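Local structure of putative oxidoreductase (Yersinia pestis, 3KUX) at residues Tyr15-Ala18 with Ser19-His23; Val218-Pro222 with Gly223-Val227; Met204-Pro207 with Gly208-Ser211; Ala338-Gln341 with Gln342-Ala345; Ala109-Glu112 with His113-Ala117. The protein is a putative oxidoreductase that probably binds NAD(P) in a Rossmann-fold domain and uses it in redox chemistry on a substrate not yet identified. All coordinates share one frame; numbering follows the deposited sequence.

Contact 1: Tyr15-Ala18 with Ser19-His23; sequences YGYA and SKTFH
Gly-16 caps the start of helix 17-28, and its carbonyl O accepts the first-turn bond from Lys-20 N at 3.0 Å, an N-H...O angle of 168° marking a straight bond. Lys-20 N also lies over the centre of one face of the Tyr-15 ring, but its proton is already committed to Gly-16. The contact with that ring is aliphatic, Lys-20 CB approaching Tyr-15 CE2 at 3.3 Å; Tyr-15 OH bonds to Asp-49 OD2.

One residue further along, two donors of a single residue grip one acceptor. Thr-21 OG1 reaches Tyr-17 O at 2.7 Å within the carbonyl plane, while Thr-21 N meets the same oxygen at 2.9 Å from above that plane. With OG1 anti to the carbonyl carbon (chi1 -57°), the hydroxyl is set both at this oxygen and over the centre of the Tyr-17 ring. Thr-21 CB makes a separate CH-pi contact, 4.2 Å from the Tyr-17 ring centroid.

Ala-18 O is likewise doubly satisfied. Phe-22 N at 2.8 Å and His-23 N at 3.1 Å approach this oxygen from opposite faces of its plane, and the second bond marks a wider pi-type turn at 19-23.

Ser-19 OG bonds back to Gly-14 O, and His-23 joins Asp-97 through NE2 and Tyr-306 through ND1. The segment begins the helix of the first beta-alpha-beta unit, after the glycine-containing turn expected to face the dinucleotide in Rossmann folds; Ser-19 and His-23 lean on strand 8-13, Tyr-15 on helix 43-47, and Tyr-17 and Thr-21 on helix 258-263.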
loop_
_atom_site.group_PDB
_atom_site.type_symbol
_atom_site.label_atom_id
_atom_site.label_comp_id
_atom_site.label_asym_id
_atom_site.label_seq_id
_atom_site.Cartn_x
_atom_site.Cartn_y
_atom_site.Cartn_z
ATOM N N TYR A 15 15.709 -7.650 -7.578
ATOM C CA TYR A 15 16.140 -7.052 -6.319
ATOM C C TYR A 15 16.093 -5.527 -6.378
ATOM O O TYR A 15 17.077 -4.846 -6.069
ATOM C CB TYR A 15 17.541 -7.531 -5.928
ATOM C CG TYR A 15 17.774 -7.520 -4.433
ATOM C CD1 TYR A 15 17.429 -8.613 -3.650
ATOM C CD2 TYR A 15 18.322 -6.410 -3.802
ATOM C CE1 TYR A 15 17.631 -8.605 -2.283
ATOM C CE2 TYR A 15 18.528 -6.393 -2.434
ATOM C CZ TYR A 15 18.181 -7.493 -1.680
ATOM O OH TYR A 15 18.388 -7.481 -0.319
ATOM N N GLY A 16 14.940 -5.002 -6.778
ATOM C CA GLY A 16 14.734 -3.565 -6.823
ATOM C C GLY A 16 14.623 -2.982 -5.429
ATOM O O GLY A 16 14.799 -3.685 -4.432
ATOM N N TYR A 17 14.328 -1.690 -5.360
ATOM C CA TYR A 17 14.158 -1.014 -4.083
ATOM C C TYR A 17 13.090 -1.695 -3.221
ATOM O O TYR A 17 13.198 -1.736 -1.991
ATOM C CB TYR A 17 13.797 0.454 -4.303
ATOM C CG TYR A 17 13.432 1.166 -3.028
ATOM C CD1 TYR A 17 14.406 1.781 -2.251
ATOM C CD2 TYR A 17 12.114 1.206 -2.587
ATOM C CE1 TYR A 17 14.076 2.428 -1.071
ATOM C CE2 TYR A 17 11.772 1.851 -1.410
ATOM C CZ TYR A 17 12.758 2.459 -0.656
ATOM O OH TYR A 17 12.423 3.102 0.510
ATOM N N ALA A 18 12.060 -2.227 -3.872
ATOM C CA ALA A 18 10.961 -2.867 -3.159
ATOM C C ALA A 18 11.347 -4.233 -2.587
ATOM O O ALA A 18 11.024 -4.538 -1.440
ATOM C CB ALA A 18 9.738 -2.981 -4.054
ATOM N N SER A 19 12.031 -5.053 -3.382
ATOM C CA SER A 19 12.441 -6.382 -2.929
ATOM C C SER A 19 13.414 -6.272 -1.766
ATOM O O SER A 19 13.309 -6.984 -0.760
ATOM C CB SER A 19 13.099 -7.153 -4.069
ATOM O OG SER A 19 12.147 -7.521 -5.046
ATOM N N LYS A 20 14.364 -5.361 -1.931
ATOM C CA LYS A 20 15.394 -5.077 -0.952
ATOM C C LYS A 20 14.791 -4.526 0.339
ATOM O O LYS A 20 15.144 -4.958 1.439
ATOM C CB LYS A 20 16.370 -4.070 -1.568
ATOM C CG LYS A 20 17.105 -3.170 -0.592
ATOM C CD LYS A 20 18.600 -3.464 -0.573
ATOM C CE LYS A 20 19.381 -2.280 -0.008
ATOM N NZ LYS A 20 18.922 -1.908 1.368
ATOM N N THR A 21 13.867 -3.584 0.197
ATOM C CA THR A 21 13.352 -2.837 1.337
ATOM C C THR A 21 12.182 -3.523 2.045
ATOM O O THR A 21 12.133 -3.571 3.271
ATOM C CB THR A 21 12.942 -1.409 0.923
ATOM O OG1 THR A 21 14.064 -0.745 0.331
ATOM C CG2 THR A 21 12.477 -0.613 2.124
ATOM N N PHE A 22 11.242 -4.058 1.278
ATOM C CA PHE A 22 10.035 -4.620 1.867
ATOM C C PHE A 22 9.975 -6.135 1.778
ATOM O O PHE A 22 10.034 -6.834 2.790
ATOM C CB PHE A 22 8.791 -4.036 1.200
ATOM C CG PHE A 22 8.639 -2.554 1.385
ATOM C CD1 PHE A 22 8.151 -2.038 2.578
ATOM C CD2 PHE A 22 8.975 -1.675 0.366
ATOM C CE1 PHE A 22 8.005 -0.668 2.753
ATOM C CE2 PHE A 22 8.835 -0.305 0.538
ATOM C CZ PHE A 22 8.349 0.198 1.733
ATOM N N HIS A 23 9.857 -6.641 0.560
ATOM C CA HIS A 23 9.525 -8.047 0.352
ATOM C C HIS A 23 10.498 -9.050 0.971
ATOM O O HIS A 23 10.080 -9.966 1.681
ATOM C CB HIS A 23 9.275 -8.300 -1.128
ATOM C CG HIS A 23 8.267 -7.362 -1.707
ATOM N ND1 HIS A 23 6.936 -7.397 -1.351
ATOM C CD2 HIS A 23 8.398 -6.331 -2.576
ATOM C CE1 HIS A 23 6.285 -6.444 -1.995
ATOM N NE2 HIS A 23 7.148 -5.783 -2.745
#

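Contact 2: Val218-Pro222 with Gly223-Val227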
loop_
_atom_site.group_PDB
_atom_site.type_symbol
_atom_site.label_atom_id
_atom_site.label_comp_id
_atom_site.label_asym_id
_atom_site.label_seq_id
_atom_site.Cartn_x
_atom_site.Cartn_y
_atom_site.Cartn_z
ATOM N N VAL A 218 -10.794 15.263 -3.785
ATOM C CA VAL A 218 -11.959 15.329 -2.919
ATOM C C VAL A 218 -12.927 14.203 -3.260
ATOM O O VAL A 218 -13.430 14.125 -4.383
ATOM C CB VAL A 218 -12.689 16.674 -3.072
ATOM C CG1 VAL A 218 -13.967 16.681 -2.248
ATOM C CG2 VAL A 218 -11.778 17.824 -2.675
ATOM N N LEU A 219 -13.174 13.325 -2.290
ATOM C CA LEU A 219 -14.159 12.252 -2.436
ATOM C C LEU A 219 -15.410 12.629 -1.666
ATOM O O LEU A 219 -15.344 12.938 -0.476
ATOM C CB LEU A 219 -13.608 10.927 -1.916
ATOM C CG LEU A 219 -12.472 10.280 -2.711
ATOM C CD1 LEU A 219 -11.243 11.185 -2.738
ATOM C CD2 LEU A 219 -12.119 8.917 -2.139
ATOM N N SER A 220 -16.549 12.598 -2.346
ATOM C CA SER A 220 -17.795 13.098 -1.772
ATOM C C SER A 220 -18.778 11.989 -1.358
ATOM O O SER A 220 -19.078 11.078 -2.136
ATOM C CB SER A 220 -18.461 14.073 -2.748
ATOM O OG SER A 220 -19.345 14.943 -2.064
ATOM N N TYR A 221 -19.274 12.083 -0.127
ATOM C CA TYR A 221 -20.265 11.143 0.399
ATOM C C TYR A 221 -21.472 11.900 0.967
ATOM O O TYR A 221 -21.355 13.057 1.369
ATOM C CB TYR A 221 -19.674 10.309 1.536
ATOM C CG TYR A 221 -18.425 9.520 1.223
ATOM C CD1 TYR A 221 -18.471 8.136 1.102
ATOM C CD2 TYR A 221 -17.196 10.148 1.090
ATOM C CE1 TYR A 221 -17.334 7.403 0.834
ATOM C CE2 TYR A 221 -16.048 9.423 0.825
ATOM C CZ TYR A 221 -16.124 8.052 0.697
ATOM O OH TYR A 221 -14.989 7.324 0.431
ATOM N N PRO A 222 -22.634 11.238 1.025
ATOM C CA PRO A 222 -23.746 11.833 1.748
ATOM C C PRO A 222 -23.311 12.244 3.156
ATOM O O PRO A 222 -23.012 11.388 3.991
ATOM C CB PRO A 222 -24.756 10.686 1.834
ATOM C CG PRO A 222 -24.447 9.820 0.670
ATOM C CD PRO A 222 -22.966 9.910 0.475
ATOM N N GLY A 223 -23.266 13.544 3.411
ATOM C CA GLY A 223 -22.938 14.045 4.737
ATOM C C GLY A 223 -21.498 13.820 5.152
ATOM O O GLY A 223 -21.180 13.875 6.339
ATOM N N GLN A 224 -20.623 13.570 4.178
ATOM C CA GLN A 224 -19.194 13.377 4.454
ATOM C C GLN A 224 -18.304 13.929 3.348
ATOM O O GLN A 224 -18.702 13.951 2.182
ATOM C CB GLN A 224 -18.880 11.894 4.647
ATOM C CG GLN A 224 -19.573 11.279 5.840
ATOM C CD GLN A 224 -19.173 9.842 6.059
ATOM O OE1 GLN A 224 -18.613 9.497 7.097
ATOM N NE2 GLN A 224 -19.453 8.990 5.077
ATOM N N ARG A 225 -17.105 14.374 3.719
ATOM C CA ARG A 225 -16.074 14.728 2.740
ATOM C C ARG A 225 -14.734 14.091 3.100
ATOM O O ARG A 225 -14.348 14.046 4.271
ATOM C CB ARG A 225 -15.899 16.242 2.630
ATOM C CG ARG A 225 -17.137 17.000 2.197
ATOM C CD ARG A 225 -17.646 16.577 0.834
ATOM N NE ARG A 225 -19.104 16.466 0.873
ATOM C CZ ARG A 225 -19.946 17.430 0.517
ATOM N NH1 ARG A 225 -19.486 18.585 0.065
ATOM N NH2 ARG A 225 -21.252 17.235 0.605
ATOM N N VAL A 226 -14.030 13.604 2.083
ATOM C CA VAL A 226 -12.690 13.057 2.258
ATOM C C VAL A 226 -11.696 13.808 1.375
ATOM O O VAL A 226 -11.885 13.899 0.165
ATOM C CB VAL A 226 -12.651 11.565 1.890
ATOM C CG1 VAL A 226 -11.217 11.091 1.727
ATOM C CG2 VAL A 226 -13.385 10.737 2.938
ATOM N N VAL A 227 -10.641 14.352 1.972
ATOM C CA VAL A 227 -9.648 15.080 1.192
ATOM C C VAL A 227 -8.293 14.386 1.225
ATOM O O VAL A 227 -7.688 14.232 2.287
ATOM C CB VAL A 227 -9.498 16.540 1.664
ATOM C CG1 VAL A 227 -8.337 17.225 0.937
ATOM C CG2 VAL A 227 -10.786 17.301 1.427
#
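The Arg-225 guanidinium carries Ser-220 OG over one face, 3.3 Å above the plane and displaced toward the rim. This is contact without a hydrogen bond, since the angle at NE is poor. The NE proton is used at the edge instead: Gln-224 O lies almost in the guanidinium plane, 2.9 Å from Arg-225 NE, and Tyr-221 O is also near that edge. Bends at chi2 and chi3 carry the arginine head across toward Ser-220 while NE bonds back to Gln-224 O. The Tyr-221 ring, by contrast, is met obliquely, its CE2 lying 3.6 Å from Val-226 CG2, while Tyr-221 CB and Gln-224 CB approach to 3.6 Å nearer the turn.

These side chains belong to a beta hairpin of strands 214-221 and 224-231, whose short segments run antiparallel with 165° between them. Leu-219 with Val-226 and Tyr-221 with Gln-224 are hydrogen-bonded pairs. In the first, Leu-219 N to Val-226 O is 2.8 Å and Val-226 N to Leu-219 O is 3.0 Å. A type II turn from Tyr-221 to Gln-224 closes the hairpin, with Gly-223 adopting the positive phi (69°) of its third position.

Phe-192 of helix 176-192 covers the face bearing Tyr-221, Gln-224 and Val-226, and Tyr-221 OH bonds to Gly-193 O. The helix side is thus mostly apolar; the other is mixed, with Ser-220 and Arg-225 near the turn and Val-218 and Val-227 further along. Gln-224 O receives Tyr-221 N and Arg-225 NE from opposite faces of its carbonyl plane, which should help hold the arginine head over the strand end.

Contact 3: Met204-Pro207 with Gly208-Ser211; sequences MLRP and GSQS
Arg-206 and Ser-209 are the ends of a type II beta turn in the loop that connects strand 197-203 to strand 214-221, at the surface of the C-terminal alpha/beta domain. The backbone evidence is one bond, Ser-209 N to Arg-206 O at 3.0 Å, with an N-H...O angle of 161°; the donor stands above the carbonyl plane. Pro-207 and Gly-208 fill the two corners. Gly-208 has a phi of 101°, a conformation that glycine tolerates because it has no side chain.

Side-chain polar bonds reinforce the same pair. The arginine chain runs extended to CD, with CG anti to the backbone N, and bends at chi3, bringing the edge of the guanidinium to the serine hydroxyl. Ser-209 OG also bonds to Asp-213 OD2. That carboxylate further accepts Leu-205 N and Arg-206 N, tying the start of the loop to its end, while Arg-206 NH1 reaches across to Arg-159 O.

Van der Waals contact comes from Met-204, a selenomethionine. Its CG lies 3.2 Å from Ser-211 O, and its SE is 3.5 Å from that oxygen, so the side chain spans the opening of the loop; the position of its methyl end is doubtful.

The guanidinium grips Ser-209 OG twice: Arg-206 NE lies 2.7 Å from it, with the oxygen only 8° out of the guanidinium plane, while Arg-206 NH2 adds a weak second bond at 3.1 Å.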
loop_
_atom_site.group_PDB
_atom_site.type_symbol
_atom_site.label_atom_id
_atom_site.label_comp_id
_atom_site.label_asym_id
_atom_site.label_seq_id
_atom_site.Cartn_x
_atom_site.Cartn_y
_atom_site.Cartn_z
HETATM N N MSE A 204 1.757 20.592 -11.261
HETATM C CA MSE A 204 3.210 20.626 -11.265
HETATM C C MSE A 204 3.657 21.982 -10.746
HETATM O O MSE A 204 3.718 22.960 -11.492
HETATM C CB MSE A 204 3.758 20.377 -12.662
HETATM C CG MSE A 204 3.758 18.914 -13.039
HETATM SE SE MSE A 204 4.685 18.592 -14.715
HETATM C CE MSE A 204 6.097 19.929 -14.536
ATOM N N LEU A 205 3.955 22.028 -9.452
ATOM C CA LEU A 205 4.248 23.279 -8.770
ATOM C C LEU A 205 5.740 23.521 -8.630
ATOM O O LEU A 205 6.171 24.659 -8.433
ATOM C CB LEU A 205 3.587 23.294 -7.393
ATOM C CG LEU A 205 2.140 23.779 -7.337
ATOM C CD1 LEU A 205 1.441 23.571 -8.667
ATOM C CD2 LEU A 205 1.395 23.097 -6.191
ATOM N N ARG A 206 6.526 22.452 -8.732
ATOM C CA ARG A 206 7.977 22.567 -8.645
ATOM C C ARG A 206 8.613 22.843 -10.002
ATOM O O ARG A 206 8.472 22.043 -10.927
ATOM C CB ARG A 206 8.578 21.299 -8.051
ATOM C CG ARG A 206 10.091 21.321 -7.991
ATOM C CD ARG A 206 10.626 20.022 -7.450
ATOM N NE ARG A 206 10.033 18.893 -8.156
ATOM C CZ ARG A 206 10.136 17.628 -7.767
ATOM N NH1 ARG A 206 10.815 17.321 -6.672
ATOM N NH2 ARG A 206 9.554 16.671 -8.474
ATOM N N PRO A 207 9.319 23.980 -10.128
ATOM C CA PRO A 207 10.074 24.258 -11.352
ATOM C C PRO A 207 11.067 23.134 -11.604
ATOM O O PRO A 207 11.857 22.802 -10.718
ATOM C CB PRO A 207 10.824 25.552 -11.020
ATOM C CG PRO A 207 10.005 26.202 -9.954
ATOM C CD PRO A 207 9.438 25.069 -9.142
ATOM N N GLY A 208 11.015 22.537 -12.790
ATOM C CA GLY A 208 11.914 21.437 -13.118
ATOM C C GLY A 208 11.274 20.066 -13.007
ATOM O O GLY A 208 11.841 19.075 -13.468
ATOM N N SER A 209 10.096 19.997 -12.388
ATOM C CA SER A 209 9.350 18.742 -12.319
ATOM C C SER A 209 9.050 18.235 -13.726
ATOM O O SER A 209 8.796 19.025 -14.640
ATOM C CB SER A 209 8.045 18.918 -11.540
ATOM O OG SER A 209 8.270 18.916 -10.140
ATOM N N GLN A 210 9.087 16.918 -13.900
ATOM C CA GLN A 210 8.784 16.314 -15.196
ATOM C C GLN A 210 7.435 15.601 -15.167
ATOM O O GLN A 210 6.801 15.406 -16.206
ATOM C CB GLN A 210 9.897 15.349 -15.619
ATOM C CG GLN A 210 11.193 16.035 -16.056
ATOM C CD GLN A 210 11.004 16.926 -17.276
ATOM O OE1 GLN A 210 10.174 16.646 -18.145
ATOM N NE2 GLN A 210 11.778 18.007 -17.346
ATOM N N SER A 211 7.003 15.226 -13.967
ATOM C CA SER A 211 5.734 14.537 -13.779
ATOM C C SER A 211 4.892 15.296 -12.770
ATOM O O SER A 211 5.348 16.278 -12.185
ATOM C CB SER A 211 5.982 13.130 -13.257
ATOM O OG SER A 211 7.305 12.718 -13.548
#

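Contact 4: Ala338-Gln341 with Gln342-Ala345; sequences ASDQ and QKKA
Asp-340 and Lys-343 lie side by side and point the same way across a Schellman motif that ends helix 323-342. Lys-343 NZ forms a salt bridge with Asp-340 OD1 at 3.1 Å, reaching it from above the carboxylate plane, 45° out. The lysine curls, bent at chi2 and chi3, to bring NZ back to the carboxylate. The same OD1 accepts Leu-202 N from strand 197-203, so the carboxylate joins the helix end to the sheet as well as to the lysine.

The reversal itself rests on Lys-343, the C-prime residue, whose phi is positive (49°). Lys-344 N then bonds back to Ser-339 O at 3.1 Å, the outer bond of the motif; the inner one, Lys-343 N to Asp-340 O, is weak, and its acceptor is less surely placed. A regular helical bond, Gln-342 N to Ala-338 O at 2.9 Å, precedes the reversal.

The hydroxyl of Ser-339, its OG anti to the backbone N, meets the departing chain and is also bonded to Val-200 N. Beyond the reversal the chain enters edge strand 346-347, next to strand 197-203. Just before that strand, Lys-344 O accepts from Ser-339 OG at 2.6 Å, the donor nearly in line with that carbonyl.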
loop_
_atom_site.group_PDB
_atom_site.type_symbol
_atom_site.label_atom_id
_atom_site.label_comp_id
_atom_site.label_asym_id
_atom_site.label_seq_id
_atom_site.Cartn_x
_atom_site.Cartn_y
_atom_site.Cartn_z
ATOM N N ALA A 338 -9.161 11.358 -15.384
ATOM C CA ALA A 338 -10.274 11.864 -16.181
ATOM C C ALA A 338 -10.827 13.126 -15.541
ATOM O O ALA A 338 -10.982 14.153 -16.204
ATOM C CB ALA A 338 -11.364 10.818 -16.301
ATOM N N SER A 339 -11.117 13.039 -14.244
ATOM C CA SER A 339 -11.665 14.168 -13.496
ATOM C C SER A 339 -10.788 15.394 -13.649
ATOM O O SER A 339 -11.282 16.509 -13.793
ATOM C CB SER A 339 -11.811 13.822 -12.014
ATOM O OG SER A 339 -11.794 14.994 -11.211
ATOM N N ASP A 340 -9.478 15.183 -13.615
ATOM C CA ASP A 340 -8.546 16.287 -13.752
ATOM C C ASP A 340 -8.607 16.863 -15.159
ATOM O O ASP A 340 -8.549 18.076 -15.342
ATOM C CB ASP A 340 -7.122 15.842 -13.434
ATOM C CG ASP A 340 -6.123 16.954 -13.635
ATOM O OD1 ASP A 340 -6.131 17.911 -12.834
ATOM O OD2 ASP A 340 -5.341 16.880 -14.605
ATOM N N GLN A 341 -8.722 15.988 -16.152
ATOM C CA GLN A 341 -8.796 16.425 -17.536
ATOM C C GLN A 341 -10.018 17.302 -17.766
ATOM O O GLN A 341 -9.960 18.283 -18.512
ATOM C CB GLN A 341 -8.830 15.222 -18.471
ATOM C CG GLN A 341 -7.557 14.414 -18.472
ATOM C CD GLN A 341 -7.723 13.076 -19.159
ATOM O OE1 GLN A 341 -6.744 12.385 -19.449
ATOM N NE2 GLN A 341 -8.968 12.698 -19.424
ATOM N N GLN A 342 -11.125 16.949 -17.120
ATOM C CA GLN A 342 -12.378 17.674 -17.298
ATOM C C GLN A 342 -12.579 18.744 -16.231
ATOM O O GLN A 342 -13.502 19.550 -16.320
ATOM C CB GLN A 342 -13.565 16.709 -17.279
ATOM C CG GLN A 342 -13.449 15.536 -18.246
ATOM C CD GLN A 342 -14.582 14.526 -18.078
ATOM O OE1 GLN A 342 -15.698 14.875 -17.682
ATOM N NE2 GLN A 342 -14.296 13.268 -18.382
ATOM N N LYS A 343 -11.715 18.756 -15.225
ATOM C CA LYS A 343 -11.919 19.630 -14.075
ATOM C C LYS A 343 -13.353 19.464 -13.580
ATOM O O LYS A 343 -14.067 20.445 -13.366
ATOM C CB LYS A 343 -11.663 21.101 -14.430
ATOM C CG LYS A 343 -10.404 21.380 -15.246
ATOM C CD LYS A 343 -9.148 20.756 -14.638
ATOM C CE LYS A 343 -8.843 21.287 -13.245
ATOM N NZ LYS A 343 -7.637 20.615 -12.669
ATOM N N LYS A 344 -13.782 18.218 -13.424
ATOM C CA LYS A 344 -15.100 17.925 -12.878
ATOM C C LYS A 344 -14.982 16.910 -11.766
ATOM O O LYS A 344 -14.063 16.088 -11.760
ATOM C CB LYS A 344 -16.034 17.347 -13.948
ATOM C CG LYS A 344 -16.954 18.356 -14.598
ATOM C CD LYS A 344 -18.297 17.732 -14.955
ATOM C CE LYS A 344 -19.072 17.355 -13.696
ATOM N NZ LYS A 344 -20.549 17.312 -13.907
ATOM N N ALA A 345 -15.917 16.970 -10.825
ATOM C CA ALA A 345 -16.132 15.860 -9.919
ATOM C C ALA A 345 -16.919 14.823 -10.703
ATOM O O ALA A 345 -18.070 15.052 -11.067
ATOM C CB ALA A 345 -16.903 16.310 -8.691
#

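Contact 5: Ala109-Glu112 with His113-Ala117; sequences ALKE and HADDA
Lys-111 and Asp-115 form an i to i+4 salt bridge near the C-terminal end of helix 104-116, the crossover helix between parallel strands 93-96 and 121-123 in the Rossmann-fold domain. The two side chains run alongside each other in the same direction. Lys-111 NZ approaches Asp-115 OD2 on its anti side, 27° out of the carboxylate plane. Kinks at chi2 and chi4 let the lysine reach along the helix to this acceptor, while its chain also touches Ala-323, Thr-324 and Ile-327 of helix 323-342, in the neighbouring family region.

Backbone bonds give the helical register. His-113 N donates to Ala-109 O at 2.7 Å with an N-H...O angle of 171°, and Ala-114 N to Leu-110 O follows at 2.8 Å. The pattern is then less clear-cut, because Asp-115 N has two weak acceptors, Lys-111 O at 3.3 Å and Glu-112 O at 2.8 Å. Asp-116 N keeps the i-4 pattern with Glu-112 O at 2.8 Å, and Ala-117 is the first residue to leave helical backbone angles.

His-113 sends its ring away from this helical turn, CG being anti to the backbone N (chi1 174°), and its ND1 bonds to Gln-85 OE1 on helix 80-89. Leu-110 and Ala-114 pack on the same helix and on Leu-121 of the following strand. On the charged flank, the salt bridge brings Lys-111 NZ to 2.7 Å from Asp-115 OD2.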
loop_
_atom_site.group_PDB
_atom_site.type_symbol
_atom_site.label_atom_id
_atom_site.label_comp_id
_atom_site.label_asym_id
_atom_site.label_seq_id
_atom_site.Cartn_x
_atom_site.Cartn_y
_atom_site.Cartn_z
ATOM N N ALA A 109 -8.150 -9.607 -15.956
ATOM C CA ALA A 109 -7.730 -10.862 -16.560
ATOM C C ALA A 109 -7.051 -11.742 -15.517
ATOM O O ALA A 109 -7.374 -12.924 -15.381
ATOM C CB ALA A 109 -6.799 -10.598 -17.732
ATOM N N LEU A 110 -6.112 -11.156 -14.777
ATOM C CA LEU A 110 -5.430 -11.866 -13.698
ATOM C C LEU A 110 -6.410 -12.305 -12.614
ATOM O O LEU A 110 -6.330 -13.422 -12.109
ATOM C CB LEU A 110 -4.342 -10.985 -13.089
ATOM C CG LEU A 110 -3.207 -10.559 -14.016
ATOM C CD1 LEU A 110 -2.267 -9.607 -13.289
ATOM C CD2 LEU A 110 -2.458 -11.776 -14.540
ATOM N N LYS A 111 -7.329 -11.412 -12.262
ATOM C CA LYS A 111 -8.370 -11.697 -11.281
ATOM C C LYS A 111 -9.171 -12.939 -11.670
ATOM O O LYS A 111 -9.555 -13.734 -10.808
ATOM C CB LYS A 111 -9.293 -10.482 -11.136
ATOM C CG LYS A 111 -10.659 -10.769 -10.522
ATOM C CD LYS A 111 -10.546 -11.158 -9.055
ATOM C CE LYS A 111 -11.912 -11.459 -8.443
ATOM N NZ LYS A 111 -12.486 -12.751 -8.921
ATOM N N GLU A 112 -9.415 -13.102 -12.969
ATOM C CA GLU A 112 -10.174 -14.240 -13.478
ATOM C C GLU A 112 -9.298 -15.481 -13.625
ATOM O O GLU A 112 -9.628 -16.555 -13.122
ATOM C CB GLU A 112 -10.794 -13.903 -14.832
ATOM C CG GLU A 112 -11.816 -12.783 -14.804
ATOM C CD GLU A 112 -12.315 -12.431 -16.193
ATOM O OE1 GLU A 112 -12.121 -13.248 -17.119
ATOM O OE2 GLU A 112 -12.898 -11.338 -16.362
ATOM N N HIS A 113 -8.187 -15.327 -14.334
ATOM C CA HIS A 113 -7.259 -16.425 -14.550
ATOM C C HIS A 113 -6.858 -17.050 -13.213
ATOM O O HIS A 113 -6.775 -18.272 -13.086
ATOM C CB HIS A 113 -6.039 -15.921 -15.327
ATOM C CG HIS A 113 -4.952 -16.936 -15.488
ATOM N ND1 HIS A 113 -3.686 -16.604 -15.924
ATOM C CD2 HIS A 113 -4.930 -18.271 -15.258
ATOM C CE1 HIS A 113 -2.937 -17.690 -15.968
ATOM N NE2 HIS A 113 -3.667 -18.715 -15.566
ATOM N N ALA A 114 -6.635 -16.202 -12.213
ATOM C CA ALA A 114 -6.239 -16.660 -10.884
ATOM C C ALA A 114 -7.406 -17.292 -10.136
ATOM O O ALA A 114 -7.212 -18.114 -9.243
ATOM C CB ALA A 114 -5.662 -15.511 -10.081
ATOM N N ASP A 115 -8.620 -16.903 -10.500
ATOM C CA ASP A 115 -9.796 -17.405 -9.816
ATOM C C ASP A 115 -10.229 -18.755 -10.385
ATOM O O ASP A 115 -10.732 -19.617 -9.660
ATOM C CB ASP A 115 -10.934 -16.391 -9.906
ATOM C CG ASP A 115 -11.777 -16.353 -8.649
ATOM O OD1 ASP A 115 -12.247 -17.426 -8.209
ATOM O OD2 ASP A 115 -11.966 -15.245 -8.102
ATOM N N ASP A 116 -10.026 -18.937 -11.687
ATOM C CA ASP A 116 -10.355 -20.197 -12.339
ATOM C C ASP A 116 -9.344 -21.274 -11.954
ATOM O O ASP A 116 -9.687 -22.452 -11.848
ATOM C CB ASP A 116 -10.384 -20.030 -13.862
ATOM C CG ASP A 116 -11.361 -18.958 -14.318
ATOM O OD1 ASP A 116 -12.145 -18.470 -13.476
ATOM O OD2 ASP A 116 -11.346 -18.603 -15.517
ATOM N N ALA A 117 -8.098 -20.858 -11.741
ATOM C CA ALA A 117 -7.018 -21.786 -11.418
ATOM C C ALA A 117 -6.908 -22.070 -9.921
ATOM O O ALA A 117 -5.972 -22.738 -9.481
ATOM C CB ALA A 117 -5.691 -21.266 -11.958
#

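Along the chain the order is contact 1, contact 5, contact 3, contact 2, contact 4. The first two belong to the Rossmann-type region, on helices 17-28 and 104-116 flanking one parallel sheet, with centres about 26 Å apart. The other three gather around the mixed sheet of the C-terminal region. Strand 197-203 leads into the loop of contact 3, strand 214-221 carries the chain on into the hairpin of contact 2, and contact 4 delivers the chain to edge strand 346-347; centres of contacts 2 and 4 are about 16 Å apart. None touches another. Contacts 1 and 5 thus shape helices of the probable nucleotide-binding half, while contacts 2, 3 and 4 form connections of the mixed-sheet half.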